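Local coordinates for protein thiosulfate reductase (Thermus thermophilus, PDB 2VPZ) that probably reduces sulfur compounds such as polysulfide or thiosulfate, using molybdenum held by guanosine-dinucleotide pterin cofactors and a [4Fe-4S] cluster, at residues M643-I651 / C692-G700; L669-V680 / G713-R722. All blocks are in the same frame, centred on the assembly; numbering follows the deposited sequence.

Contact 1: M643-I651 / C692-G700; sequences MDPENEVWI and CVYIVHGFG. With MGD (2-amino-5,6-dimercapto-7-methyl-3,7,8a,9-tetrahydro-8-oxa-1,3,9,10-tetraaza-anthracen-4-one guanosine dinucleotide), chain H.
Trp650 offers one face of its indole to Tyr694, whose CD2 edge stands on it in a T-shaped pair, the ring centroids 5.0 Å apart and the planes at 72°. A chi1 of 172° turns the tyrosine ring away from its own amide N and lays it alongside the tryptophan, and its edge atom settles over the rim of the indole rather than its middle. Arg238 makes cation-pi contacts with both rings. Between the residues of this pair the backbones meet through a nearly straight hydrogen bond from Trp650 N to Tyr694 O, 3.0 Å long; the return bond from Tyr694 N is weak. Where the strands diverge, a water bridges Glu648 O and Val696 N. The two edge strands of a mixed sheet, 648-650 and 692-696, thus come together, closing it round in the manner of the double-psi barrel of dinucleotide-binding molybdoenzymes. On the other side of the strands from the aromatic pair, Val649 CG1 fits into the notch between Val693 CG1 and Ile695 CG2, 3.7 Å from the former, while Val693 CG2 nudges Ile651 CG2 at 3.5 Å. Farther along, Phe699 fills the hollow inside the 644-647 bend: Asn647 N lies over the centre of one face, Glu646 CA is 3.6 Å from Phe699 CE2, and Asp644 O meets the ring edge in plane at Phe699 CZ. His697, two residues earlier, lays a face against the pterin, ND1 3.4 Å from MGD N18.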
loop_
_atom_site.group_PDB
_atom_site.type_symbol
_atom_site.label_atom_id
_atom_site.label_comp_id
_atom_site.label_asym_id
_atom_site.label_seq_id
_atom_site.Cartn_x
_atom_site.Cartn_y
_atom_site.Cartn_z
ATOM N N MET A 643 1.585 17.717 -25.581
ATOM C CA MET A 643 1.548 17.415 -24.146
ATOM C C MET A 643 0.313 18.147 -23.539
ATOM O O MET A 643 -0.273 17.665 -22.589
ATOM C CB MET A 643 2.793 17.902 -23.388
ATOM C CG MET A 643 4.098 17.273 -23.834
ATOM S SD MET A 643 4.206 15.519 -23.347
ATOM C CE MET A 643 5.751 15.009 -24.195
ATOM N N ASP A 644 -0.069 19.298 -24.099
ATOM C CA ASP A 644 -1.189 20.131 -23.570
ATOM C C ASP A 644 -1.717 21.020 -24.694
ATOM O O ASP A 644 -1.266 22.208 -24.862
ATOM C CB ASP A 644 -0.677 20.918 -22.335
ATOM C CG ASP A 644 -1.800 21.617 -21.560
ATOM O OD1 ASP A 644 -2.969 21.135 -21.618
ATOM O OD2 ASP A 644 -1.489 22.630 -20.868
ATOM N N PRO A 645 -2.711 20.497 -25.478
ATOM C CA PRO A 645 -3.419 21.050 -26.628
ATOM C C PRO A 645 -4.533 22.050 -26.356
ATOM O O PRO A 645 -5.058 22.670 -27.288
ATOM C CB PRO A 645 -3.904 19.790 -27.368
ATOM C CG PRO A 645 -3.931 18.668 -26.276
ATOM C CD PRO A 645 -3.505 19.391 -24.971
ATOM N N GLU A 646 -4.934 22.176 -25.103
ATOM C CA GLU A 646 -5.995 23.122 -24.743
ATOM C C GLU A 646 -6.063 23.375 -23.238
ATOM O O GLU A 646 -5.502 22.592 -22.441
ATOM C CB GLU A 646 -7.383 22.632 -25.212
ATOM C CG GLU A 646 -7.693 21.149 -24.789
ATOM C CD GLU A 646 -9.184 20.713 -24.871
ATOM O OE1 GLU A 646 -10.024 21.534 -25.284
ATOM O OE2 GLU A 646 -9.503 19.551 -24.507
ATOM N N ASN A 647 -6.687 24.483 -22.847
ATOM C CA ASN A 647 -6.903 24.739 -21.476
ATOM C C ASN A 647 -8.260 24.204 -21.121
ATOM O O ASN A 647 -9.068 23.761 -21.976
ATOM C CB ASN A 647 -6.668 26.200 -20.966
ATOM C CG ASN A 647 -7.377 27.279 -21.779
ATOM O OD1 ASN A 647 -7.322 28.465 -21.419
ATOM N ND2 ASN A 647 -8.029 26.891 -22.878
ATOM N N GLU A 648 -8.499 24.241 -19.814
ATOM C CA GLU A 648 -9.636 23.571 -19.232
ATOM C C GLU A 648 -10.155 24.533 -18.036
ATOM O O GLU A 648 -9.347 25.033 -17.252
ATOM C CB GLU A 648 -8.930 22.178 -18.873
ATOM C CG GLU A 648 -7.845 21.593 -20.061
ATOM C CD GLU A 648 -6.289 21.557 -19.706
ATOM O OE1 GLU A 648 -5.939 21.757 -18.524
ATOM O OE2 GLU A 648 -5.397 21.307 -20.619
ATOM N N VAL A 649 -11.460 24.869 -17.960
ATOM C CA VAL A 649 -12.030 25.757 -16.882
ATOM C C VAL A 649 -12.298 24.960 -15.592
ATOM O O VAL A 649 -13.032 23.974 -15.638
ATOM C CB VAL A 649 -13.465 26.433 -17.215
ATOM C CG1 VAL A 649 -13.622 27.763 -16.413
ATOM C CG2 VAL A 649 -13.679 26.659 -18.693
ATOM N N TRP A 650 -11.736 25.390 -14.463
ATOM C CA TRP A 650 -11.930 24.724 -13.166
ATOM C C TRP A 650 -13.160 25.335 -12.420
ATOM O O TRP A 650 -13.169 26.536 -12.133
ATOM C CB TRP A 650 -10.687 24.872 -12.255
ATOM C CG TRP A 650 -9.346 24.292 -12.769
ATOM C CD1 TRP A 650 -8.941 24.199 -14.071
ATOM C CD2 TRP A 650 -8.282 23.724 -11.976
ATOM N NE1 TRP A 650 -7.708 23.596 -14.138
ATOM C CE2 TRP A 650 -7.280 23.290 -12.873
ATOM C CE3 TRP A 650 -8.091 23.518 -10.600
ATOM C CZ2 TRP A 650 -6.073 22.684 -12.431
ATOM C CZ3 TRP A 650 -6.886 22.910 -10.155
ATOM C CH2 TRP A 650 -5.906 22.496 -11.078
ATOM N N ILE A 651 -14.197 24.519 -12.172
ATOM C CA ILE A 651 -15.379 24.940 -11.404
ATOM C C ILE A 651 -15.593 23.891 -10.325
ATOM O O ILE A 651 -15.302 22.697 -10.541
ATOM C CB ILE A 651 -16.750 24.969 -12.195
ATOM C CG1 ILE A 651 -16.564 24.598 -13.641
ATOM C CG2 ILE A 651 -17.453 26.336 -12.021
ATOM C CD1 ILE A 651 -16.895 23.137 -13.985
ATOM N N CYS A 692 -15.189 31.049 -7.401
ATOM C CA CYS A 692 -14.241 31.143 -8.470
ATOM C C CYS A 692 -14.286 30.159 -9.556
ATOM O O CYS A 692 -14.936 29.119 -9.468
ATOM C CB CYS A 692 -12.817 31.104 -7.868
ATOM S SG CYS A 692 -12.382 32.298 -6.608
ATOM N N VAL A 693 -13.473 30.494 -10.544
ATOM C CA VAL A 693 -13.252 29.733 -11.752
ATOM C C VAL A 693 -11.771 30.066 -12.146
ATOM O O VAL A 693 -11.253 31.153 -11.857
ATOM C CB VAL A 693 -14.359 30.163 -12.825
ATOM C CG1 VAL A 693 -13.748 30.640 -14.115
ATOM C CG2 VAL A 693 -15.335 28.983 -13.059
ATOM N N TYR A 694 -11.081 29.108 -12.745
ATOM C CA TYR A 694 -9.660 29.233 -13.097
ATOM C C TYR A 694 -9.336 28.690 -14.522
ATOM O O TYR A 694 -9.919 27.680 -14.925
ATOM C CB TYR A 694 -8.829 28.444 -12.040
ATOM C CG TYR A 694 -7.333 28.274 -12.324
ATOM C CD1 TYR A 694 -6.410 29.241 -11.927
ATOM C CD2 TYR A 694 -6.851 27.156 -13.032
ATOM C CE1 TYR A 694 -5.030 29.124 -12.222
ATOM C CE2 TYR A 694 -5.471 27.022 -13.338
ATOM C CZ TYR A 694 -4.564 28.017 -12.927
ATOM O OH TYR A 694 -3.215 27.918 -13.210
ATOM N N ILE A 695 -8.482 29.371 -15.290
ATOM C CA ILE A 695 -8.026 28.893 -16.615
ATOM C C ILE A 695 -6.541 29.262 -16.788
ATOM O O ILE A 695 -6.081 30.256 -16.217
ATOM C CB ILE A 695 -8.827 29.504 -17.848
ATOM C CG1 ILE A 695 -8.671 31.018 -17.904
ATOM C CG2 ILE A 695 -10.308 29.036 -17.807
ATOM C CD1 ILE A 695 -9.153 31.688 -19.235
ATOM N N VAL A 696 -5.766 28.455 -17.513
ATOM C CA VAL A 696 -4.359 28.778 -17.759
ATOM C C VAL A 696 -4.282 29.899 -18.832
ATOM O O VAL A 696 -4.981 29.820 -19.851
ATOM C CB VAL A 696 -3.550 27.516 -18.228
ATOM C CG1 VAL A 696 -2.190 27.936 -18.869
ATOM C CG2 VAL A 696 -3.322 26.549 -17.031
ATOM N N HIS A 697 -3.447 30.926 -18.584
ATOM C CA HIS A 697 -3.197 32.092 -19.499
ATOM C C HIS A 697 -2.439 31.727 -20.793
ATOM O O HIS A 697 -1.553 30.880 -20.773
ATOM C CB HIS A 697 -2.361 33.237 -18.813
ATOM C CG HIS A 697 -1.722 34.222 -19.727
ATOM N ND1 HIS A 697 -2.452 35.041 -20.538
ATOM C CD2 HIS A 697 -0.439 34.440 -20.039
ATOM C CE1 HIS A 697 -1.653 35.713 -21.329
ATOM N NE2 HIS A 697 -0.412 35.366 -21.044
ATOM N N GLY A 698 -2.757 32.366 -21.923
ATOM C CA GLY A 698 -2.065 32.087 -23.182
ATOM C C GLY A 698 -2.719 31.272 -24.289
ATOM O O GLY A 698 -2.071 30.931 -25.278
ATOM N N PHE A 699 -3.980 30.890 -24.138
ATOM C CA PHE A 699 -4.674 30.140 -25.204
ATOM C C PHE A 699 -5.687 31.101 -25.863
ATOM O O PHE A 699 -5.691 32.297 -25.532
ATOM C CB PHE A 699 -5.376 28.870 -24.684
ATOM C CG PHE A 699 -4.434 27.700 -24.401
ATOM C CD1 PHE A 699 -3.759 27.612 -23.184
ATOM C CD2 PHE A 699 -4.225 26.695 -25.359
ATOM C CE1 PHE A 699 -2.883 26.541 -22.916
ATOM C CE2 PHE A 699 -3.365 25.618 -25.124
ATOM C CZ PHE A 699 -2.685 25.537 -23.895
ATOM N N GLY A 700 -6.510 30.619 -26.792
ATOM C CA GLY A 700 -7.462 31.492 -27.471
ATOM C C GLY A 700 -6.904 32.368 -28.577
ATOM O O GLY A 700 -7.428 33.460 -28.826
HETATM P PB MGD H . 4.574 35.995 -24.589
HETATM O O1B MGD H . 3.120 35.658 -24.715
HETATM O O2B MGD H . 5.583 34.890 -24.524
HETATM O O3B MGD H . 4.602 37.068 -23.384
HETATM O O3A MGD H . 4.587 38.810 -21.580
HETATM P PA MGD H . 5.287 38.480 -22.976
HETATM O O1A MGD H . 6.765 38.127 -22.926
HETATM O O2A MGD H . 4.796 39.515 -23.924
HETATM O "O5'" MGD H . 5.015 36.869 -25.813
HETATM C "C5'" MGD H . 6.313 36.752 -26.395
HETATM C "C4'" MGD H . 6.214 37.375 -27.788
HETATM O "O4'" MGD H . 7.587 37.422 -28.159
HETATM C "C3'" MGD H . 5.525 36.535 -28.832
HETATM O "O3'" MGD H . 5.079 37.454 -29.838
HETATM C "C2'" MGD H . 6.678 35.654 -29.338
HETATM O "O2'" MGD H . 6.337 35.209 -30.625
HETATM C "C1'" MGD H . 7.871 36.612 -29.341
HETATM N N9 MGD H . 9.271 36.045 -29.268
HETATM C C8 MGD H . 9.652 34.951 -28.606
HETATM N N7 MGD H . 10.981 34.709 -28.686
HETATM C C5 MGD H . 11.527 35.721 -29.396
HETATM C C6 MGD H . 12.923 36.162 -29.840
HETATM O O6 MGD H . 13.975 35.469 -29.603
HETATM N N1 MGD H . 12.980 37.337 -30.551
HETATM C C2 MGD H . 11.891 38.103 -30.867
HETATM N N2 MGD H . 11.972 39.268 -31.582
HETATM N N3 MGD H . 10.667 37.741 -30.462
HETATM C C4 MGD H . 10.381 36.593 -29.762
HETATM C C10 MGD H . 5.118 38.323 -20.309
HETATM C C11 MGD H . 4.394 39.040 -19.220
HETATM O O11 MGD H . 3.015 39.016 -19.589
HETATM C C12 MGD H . 4.582 38.551 -17.831
HETATM S S12 MGD H . 6.138 38.252 -17.176
HETATM C C13 MGD H . 3.560 38.390 -16.991
HETATM S S13 MGD H . 3.638 37.806 -15.436
HETATM C C14 MGD H . 2.193 38.723 -17.244
HETATM N N15 MGD H . 1.392 37.466 -17.271
HETATM C C16 MGD H . 0.107 37.639 -17.726
HETATM C C17 MGD H . -1.065 36.827 -17.386
HETATM O O17 MGD H . -0.951 35.813 -16.635
HETATM N N18 MGD H . -2.249 37.198 -17.878
HETATM C C19 MGD H . -2.418 38.272 -18.673
HETATM N N19 MGD H . -3.633 38.586 -19.218
HETATM N N20 MGD H . -1.386 39.059 -18.983
HETATM C C21 MGD H . -0.141 38.809 -18.589
HETATM N N22 MGD H . 0.867 39.591 -18.988
HETATM C C23 MGD H . 2.207 39.513 -18.517
HETATM O O HOH W 1 -6.829 25.699 -17.658
#

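Contact 2: L669-V680 / G713-R722; sequences LVNQDGVKEGPV and GASDNYLQTR. With MGD (2-amino-5,6-dimercapto-7-methyl-3,7,8a,9-tetrahydro-8-oxa-1,3,9,10-tetraaza-anthracen-4-one guanosine dinucleotide), chain H.
The hairpin of strands 669-671 and 676-680, its tip closed by a type I turn from Asn671 to Gly674, has the irregular run 713-722 laid along it, with CA atoms nearest at Val680 and Gly713, 5.0 Å apart. Glu677 is central to the contact. Its chain bends at chi2 (-57°) and brings OE1 to Ser715 N, a short 2.6 Å bond that is nearly straight at hydrogen but reaches the oxygen on the anti side, 32° out of the carboxylate plane. OE2 passes 3.4 Å from Tyr718 CB and forms a salt bridge with Lys702, while Glu677 CG packs on Leu719 CG at 3.7 Å. With the carboxylate cut back to an alanine, Ser715 N and Lys702 would probably lose this acceptor, and a gap would open beside Leu719 CG. That leucine is the main apolar bump: Leu719 CD1 lies 3.8 Å from Leu669 CB, the two side chains crossing at about a right angle, while CD2 faces the carbonyl oxygens of Val675 and Leu669. Val680 CG2 touches the methyl of Ala714 at 3.5 Å. Near the turn Arg722 makes a salt bridge to Asp673, NH2 to OD1 at 2.8 Å, and Gln672 CG rests over the centre of one guanidinium face. Ser715 OG accepts from Tyr718 N in an ST motif, introducing the turn from which Asp716 OD2 accepts from MGD N18, 3.2 Å from that oxygen. Strand 619-624 lies against Leu719 and Gln720, helix 449-457 against Asn717 and Tyr718, and strand 738-744 against Leu669.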
loop_
_atom_site.group_PDB
_atom_site.type_symbol
_atom_site.label_atom_id
_atom_site.label_comp_id
_atom_site.label_asym_id
_atom_site.label_seq_id
_atom_site.Cartn_x
_atom_site.Cartn_y
_atom_site.Cartn_z
ATOM N N LEU A 669 -17.078 31.396 -22.146
ATOM C CA LEU A 669 -16.941 32.256 -20.952
ATOM C C LEU A 669 -17.365 33.695 -21.402
ATOM O O LEU A 669 -16.865 34.231 -22.390
ATOM C CB LEU A 669 -15.475 32.280 -20.414
ATOM C CG LEU A 669 -14.951 30.911 -19.954
ATOM C CD1 LEU A 669 -13.451 30.988 -19.668
ATOM C CD2 LEU A 669 -15.722 30.385 -18.712
ATOM N N VAL A 670 -18.331 34.267 -20.688
ATOM C CA VAL A 670 -18.802 35.615 -21.011
ATOM C C VAL A 670 -18.491 36.531 -19.791
ATOM O O VAL A 670 -18.807 36.171 -18.651
ATOM C CB VAL A 670 -20.365 35.604 -21.336
ATOM C CG1 VAL A 670 -20.767 36.912 -22.051
ATOM C CG2 VAL A 670 -20.709 34.368 -22.229
ATOM N N ASN A 671 -17.833 37.669 -20.001
ATOM C CA ASN A 671 -17.518 38.535 -18.860
ATOM C C ASN A 671 -18.619 39.574 -18.562
ATOM O O ASN A 671 -19.596 39.668 -19.307
ATOM C CB ASN A 671 -16.098 39.200 -18.957
ATOM C CG ASN A 671 -15.977 40.262 -20.067
ATOM O OD1 ASN A 671 -14.891 40.850 -20.250
ATOM N ND2 ASN A 671 -17.059 40.514 -20.789
ATOM N N GLN A 672 -18.474 40.309 -17.463
ATOM C CA GLN A 672 -19.450 41.306 -17.042
ATOM C C GLN A 672 -19.753 42.335 -18.169
ATOM O O GLN A 672 -20.829 42.950 -18.176
ATOM C CB GLN A 672 -18.993 41.992 -15.725
ATOM C CG GLN A 672 -17.801 42.983 -15.833
ATOM C CD GLN A 672 -16.429 42.325 -16.001
ATOM O OE1 GLN A 672 -15.575 42.815 -16.760
ATOM N NE2 GLN A 672 -16.190 41.225 -15.277
ATOM N N ASP A 673 -18.837 42.486 -19.128
ATOM C CA ASP A 673 -19.026 43.406 -20.264
ATOM C C ASP A 673 -19.470 42.744 -21.602
ATOM O O ASP A 673 -19.334 43.360 -22.660
ATOM C CB ASP A 673 -17.754 44.254 -20.515
ATOM C CG ASP A 673 -17.360 45.125 -19.310
ATOM O OD1 ASP A 673 -18.256 45.769 -18.722
ATOM O OD2 ASP A 673 -16.162 45.163 -18.961
ATOM N N GLY A 674 -19.978 41.513 -21.554
ATOM C CA GLY A 674 -20.412 40.810 -22.735
ATOM C C GLY A 674 -19.405 40.111 -23.661
ATOM O O GLY A 674 -19.801 39.408 -24.604
ATOM N N VAL A 675 -18.110 40.277 -23.447
ATOM C CA VAL A 675 -17.121 39.612 -24.297
ATOM C C VAL A 675 -17.141 38.077 -24.032
ATOM O O VAL A 675 -17.130 37.623 -22.868
ATOM C CB VAL A 675 -15.640 40.191 -24.112
ATOM C CG1 VAL A 675 -14.660 39.475 -25.042
ATOM C CG2 VAL A 675 -15.621 41.714 -24.407
ATOM N N LYS A 676 -17.243 37.297 -25.123
ATOM C CA LYS A 676 -17.272 35.817 -25.152
ATOM C C LYS A 676 -15.899 35.259 -25.535
ATOM O O LYS A 676 -15.265 35.796 -26.446
ATOM C CB LYS A 676 -18.268 35.302 -26.202
ATOM C CG LYS A 676 -19.686 35.085 -25.772
ATOM C CD LYS A 676 -20.630 35.324 -26.953
ATOM C CE LYS A 676 -22.097 35.188 -26.566
ATOM N NZ LYS A 676 -22.559 33.754 -26.543
ATOM N N GLU A 677 -15.456 34.186 -24.886
ATOM C CA GLU A 677 -14.179 33.582 -25.257
ATOM C C GLU A 677 -14.292 32.088 -25.705
ATOM O O GLU A 677 -14.676 31.216 -24.910
ATOM C CB GLU A 677 -13.097 33.815 -24.164
ATOM C CG GLU A 677 -12.088 34.923 -24.559
ATOM C CD GLU A 677 -11.392 34.614 -25.891
ATOM O OE1 GLU A 677 -10.722 33.559 -25.945
ATOM O OE2 GLU A 677 -11.533 35.388 -26.862
ATOM N N GLY A 678 -14.014 31.899 -27.014
ATOM C CA GLY A 678 -14.034 30.622 -27.756
ATOM C C GLY A 678 -14.348 29.418 -26.900
ATOM O O GLY A 678 -13.937 29.492 -25.727
ATOM N N PRO A 679 -14.939 28.280 -27.405
ATOM C CA PRO A 679 -15.231 27.109 -26.546
ATOM C C PRO A 679 -14.077 26.436 -25.766
ATOM O O PRO A 679 -13.076 26.078 -26.383
ATOM C CB PRO A 679 -15.973 26.141 -27.498
ATOM C CG PRO A 679 -15.373 26.407 -28.849
ATOM C CD PRO A 679 -14.840 27.879 -28.812
ATOM N N VAL A 680 -14.243 26.287 -24.442
ATOM C CA VAL A 680 -13.269 25.663 -23.487
ATOM C C VAL A 680 -13.838 24.434 -22.788
ATOM O O VAL A 680 -15.031 24.390 -22.468
ATOM C CB VAL A 680 -12.863 26.586 -22.263
ATOM C CG1 VAL A 680 -11.361 26.763 -22.225
ATOM C CG2 VAL A 680 -13.620 27.892 -22.294
ATOM N N GLY A 713 -8.792 26.625 -27.052
ATOM C CA GLY A 713 -8.988 27.152 -25.708
ATOM C C GLY A 713 -9.599 28.549 -25.610
ATOM O O GLY A 713 -9.991 29.122 -26.622
ATOM N N ALA A 714 -9.678 29.103 -24.402
ATOM C CA ALA A 714 -10.208 30.447 -24.142
ATOM C C ALA A 714 -9.059 31.376 -23.727
ATOM O O ALA A 714 -8.168 30.936 -23.002
ATOM C CB ALA A 714 -11.244 30.398 -23.011
ATOM N N SER A 715 -9.069 32.632 -24.173
ATOM C CA SER A 715 -8.032 33.609 -23.799
ATOM C C SER A 715 -8.427 34.363 -22.502
ATOM O O SER A 715 -9.497 34.958 -22.463
ATOM C CB SER A 715 -7.800 34.658 -24.911
ATOM O OG SER A 715 -7.066 35.771 -24.420
ATOM N N ASP A 716 -7.607 34.336 -21.444
ATOM C CA ASP A 716 -7.947 35.075 -20.215
ATOM C C ASP A 716 -7.912 36.612 -20.454
ATOM O O ASP A 716 -8.810 37.351 -19.993
ATOM C CB ASP A 716 -7.039 34.669 -19.016
ATOM C CG ASP A 716 -5.578 35.163 -19.125
ATOM O OD1 ASP A 716 -4.905 34.883 -20.135
ATOM O OD2 ASP A 716 -5.111 35.817 -18.170
ATOM N N ASN A 717 -6.903 37.064 -21.209
ATOM C CA ASN A 717 -6.685 38.486 -21.582
ATOM C C ASN A 717 -7.837 39.103 -22.399
ATOM O O ASN A 717 -8.156 40.280 -22.229
ATOM C CB ASN A 717 -5.392 38.671 -22.385
ATOM C CG ASN A 717 -4.907 40.107 -22.361
ATOM O OD1 ASN A 717 -4.625 40.718 -23.398
ATOM N ND2 ASN A 717 -4.808 40.654 -21.163
ATOM N N TYR A 718 -8.435 38.335 -23.307
ATOM C CA TYR A 718 -9.571 38.867 -24.058
ATOM C C TYR A 718 -10.787 39.029 -23.127
ATOM O O TYR A 718 -11.745 39.722 -23.467
ATOM C CB TYR A 718 -9.949 37.998 -25.259
ATOM C CG TYR A 718 -9.238 38.381 -26.541
ATOM C CD1 TYR A 718 -7.934 37.978 -26.765
ATOM C CD2 TYR A 718 -9.869 39.154 -27.527
ATOM C CE1 TYR A 718 -7.263 38.320 -27.935
ATOM C CE2 TYR A 718 -9.202 39.510 -28.713
ATOM C CZ TYR A 718 -7.892 39.082 -28.909
ATOM O OH TYR A 718 -7.201 39.388 -30.060
ATOM N N LEU A 719 -10.752 38.414 -21.952
ATOM C CA LEU A 719 -11.869 38.537 -21.009
ATOM C C LEU A 719 -11.585 39.594 -19.961
ATOM O O LEU A 719 -12.481 40.006 -19.231
ATOM C CB LEU A 719 -12.143 37.211 -20.304
ATOM C CG LEU A 719 -12.846 36.138 -21.115
ATOM C CD1 LEU A 719 -12.556 34.740 -20.568
ATOM C CD2 LEU A 719 -14.341 36.425 -21.102
ATOM N N GLN A 720 -10.317 39.991 -19.868
ATOM C CA GLN A 720 -9.878 41.001 -18.901
ATOM C C GLN A 720 -9.998 42.378 -19.560
ATOM O O GLN A 720 -9.049 42.993 -20.043
ATOM C CB GLN A 720 -8.456 40.673 -18.396
ATOM C CG GLN A 720 -8.459 39.518 -17.368
ATOM C CD GLN A 720 -7.279 38.540 -17.477
ATOM O OE1 GLN A 720 -6.553 38.520 -18.477
ATOM N NE2 GLN A 720 -7.107 37.696 -16.444
ATOM N N THR A 721 -11.238 42.823 -19.573
ATOM C CA THR A 721 -11.640 44.065 -20.175
ATOM C C THR A 721 -11.299 45.305 -19.317
ATOM O O THR A 721 -10.890 46.341 -19.849
ATOM C CB THR A 721 -13.168 43.993 -20.493
ATOM O OG1 THR A 721 -13.370 43.630 -21.844
ATOM C CG2 THR A 721 -13.850 45.306 -20.152
ATOM N N ARG A 722 -11.452 45.147 -18.003
ATOM C CA ARG A 722 -11.184 46.187 -16.985
ATOM C C ARG A 722 -10.001 45.794 -16.060
ATOM O O ARG A 722 -9.591 44.642 -16.056
ATOM C CB ARG A 722 -12.434 46.389 -16.090
ATOM C CG ARG A 722 -13.800 46.543 -16.809
ATOM C CD ARG A 722 -14.994 46.339 -15.831
ATOM N NE ARG A 722 -16.340 46.628 -16.348
ATOM C CZ ARG A 722 -17.467 46.594 -15.631
ATOM N NH1 ARG A 722 -17.427 46.277 -14.344
ATOM N NH2 ARG A 722 -18.645 46.887 -16.194
HETATM P PB MGD H . 4.574 35.995 -24.589
HETATM O O1B MGD H . 3.120 35.658 -24.715
HETATM O O2B MGD H . 5.583 34.890 -24.524
HETATM O O3B MGD H . 4.602 37.068 -23.384
HETATM O O3A MGD H . 4.587 38.810 -21.580
HETATM P PA MGD H . 5.287 38.480 -22.976
HETATM O O1A MGD H . 6.765 38.127 -22.926
HETATM O O2A MGD H . 4.796 39.515 -23.924
HETATM O "O5'" MGD H . 5.015 36.869 -25.813
HETATM C "C5'" MGD H . 6.313 36.752 -26.395
HETATM C "C4'" MGD H . 6.214 37.375 -27.788
HETATM O "O4'" MGD H . 7.587 37.422 -28.159
HETATM C "C3'" MGD H . 5.525 36.535 -28.832
HETATM O "O3'" MGD H . 5.079 37.454 -29.838
HETATM C "C2'" MGD H . 6.678 35.654 -29.338
HETATM O "O2'" MGD H . 6.337 35.209 -30.625
HETATM C "C1'" MGD H . 7.871 36.612 -29.341
HETATM N N9 MGD H . 9.271 36.045 -29.268
HETATM C C8 MGD H . 9.652 34.951 -28.606
HETATM N N7 MGD H . 10.981 34.709 -28.686
HETATM C C5 MGD H . 11.527 35.721 -29.396
HETATM C C6 MGD H . 12.923 36.162 -29.840
HETATM O O6 MGD H . 13.975 35.469 -29.603
HETATM N N1 MGD H . 12.980 37.337 -30.551
HETATM C C2 MGD H . 11.891 38.103 -30.867
HETATM N N2 MGD H . 11.972 39.268 -31.582
HETATM N N3 MGD H . 10.667 37.741 -30.462
HETATM C C4 MGD H . 10.381 36.593 -29.762
HETATM C C10 MGD H . 5.118 38.323 -20.309
HETATM C C11 MGD H . 4.394 39.040 -19.220
HETATM O O11 MGD H . 3.015 39.016 -19.589
HETATM C C12 MGD H . 4.582 38.551 -17.831
HETATM S S12 MGD H . 6.138 38.252 -17.176
HETATM C C13 MGD H . 3.560 38.390 -16.991
HETATM S S13 MGD H . 3.638 37.806 -15.436
HETATM C C14 MGD H . 2.193 38.723 -17.244
HETATM N N15 MGD H . 1.392 37.466 -17.271
HETATM C C16 MGD H . 0.107 37.639 -17.726
HETATM C C17 MGD H . -1.065 36.827 -17.386
HETATM O O17 MGD H . -0.951 35.813 -16.635
HETATM N N18 MGD H . -2.249 37.198 -17.878
HETATM C C19 MGD H . -2.418 38.272 -18.673
HETATM N N19 MGD H . -3.633 38.586 -19.218
HETATM N N20 MGD H . -1.386 39.059 -18.983
HETATM C C21 MGD H . -0.141 38.809 -18.589
HETATM N N22 MGD H . 0.867 39.591 -18.988
HETATM C C23 MGD H . 2.207 39.513 -18.517
HETATM O O HOH W 2 -11.178 24.995 -28.265
#

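Overall arrangement
From the N-terminal side, the chain enters contact 1 at 643-651, passes into the hairpin 669-680 of contact 2, returns to contact 1 at 692-700 and ends in contact 2 at 713-722. The two closures therefore cross: contact 1 closes a loop of 40 residues, contact 2 one of 32, and each begins or ends within the other. Both belong to the dinucleotide-binding region and share a sheet, where strand 676-683 neighbours strand 648-650. They join directly through His697 ND1 and Asp716 OD1, a probable hydrogen bond at 2.5 Å, so the sheet's closure and the loop laid on the hairpin together present His697, Asp716, Asn717 and Gln720 to the same pterin.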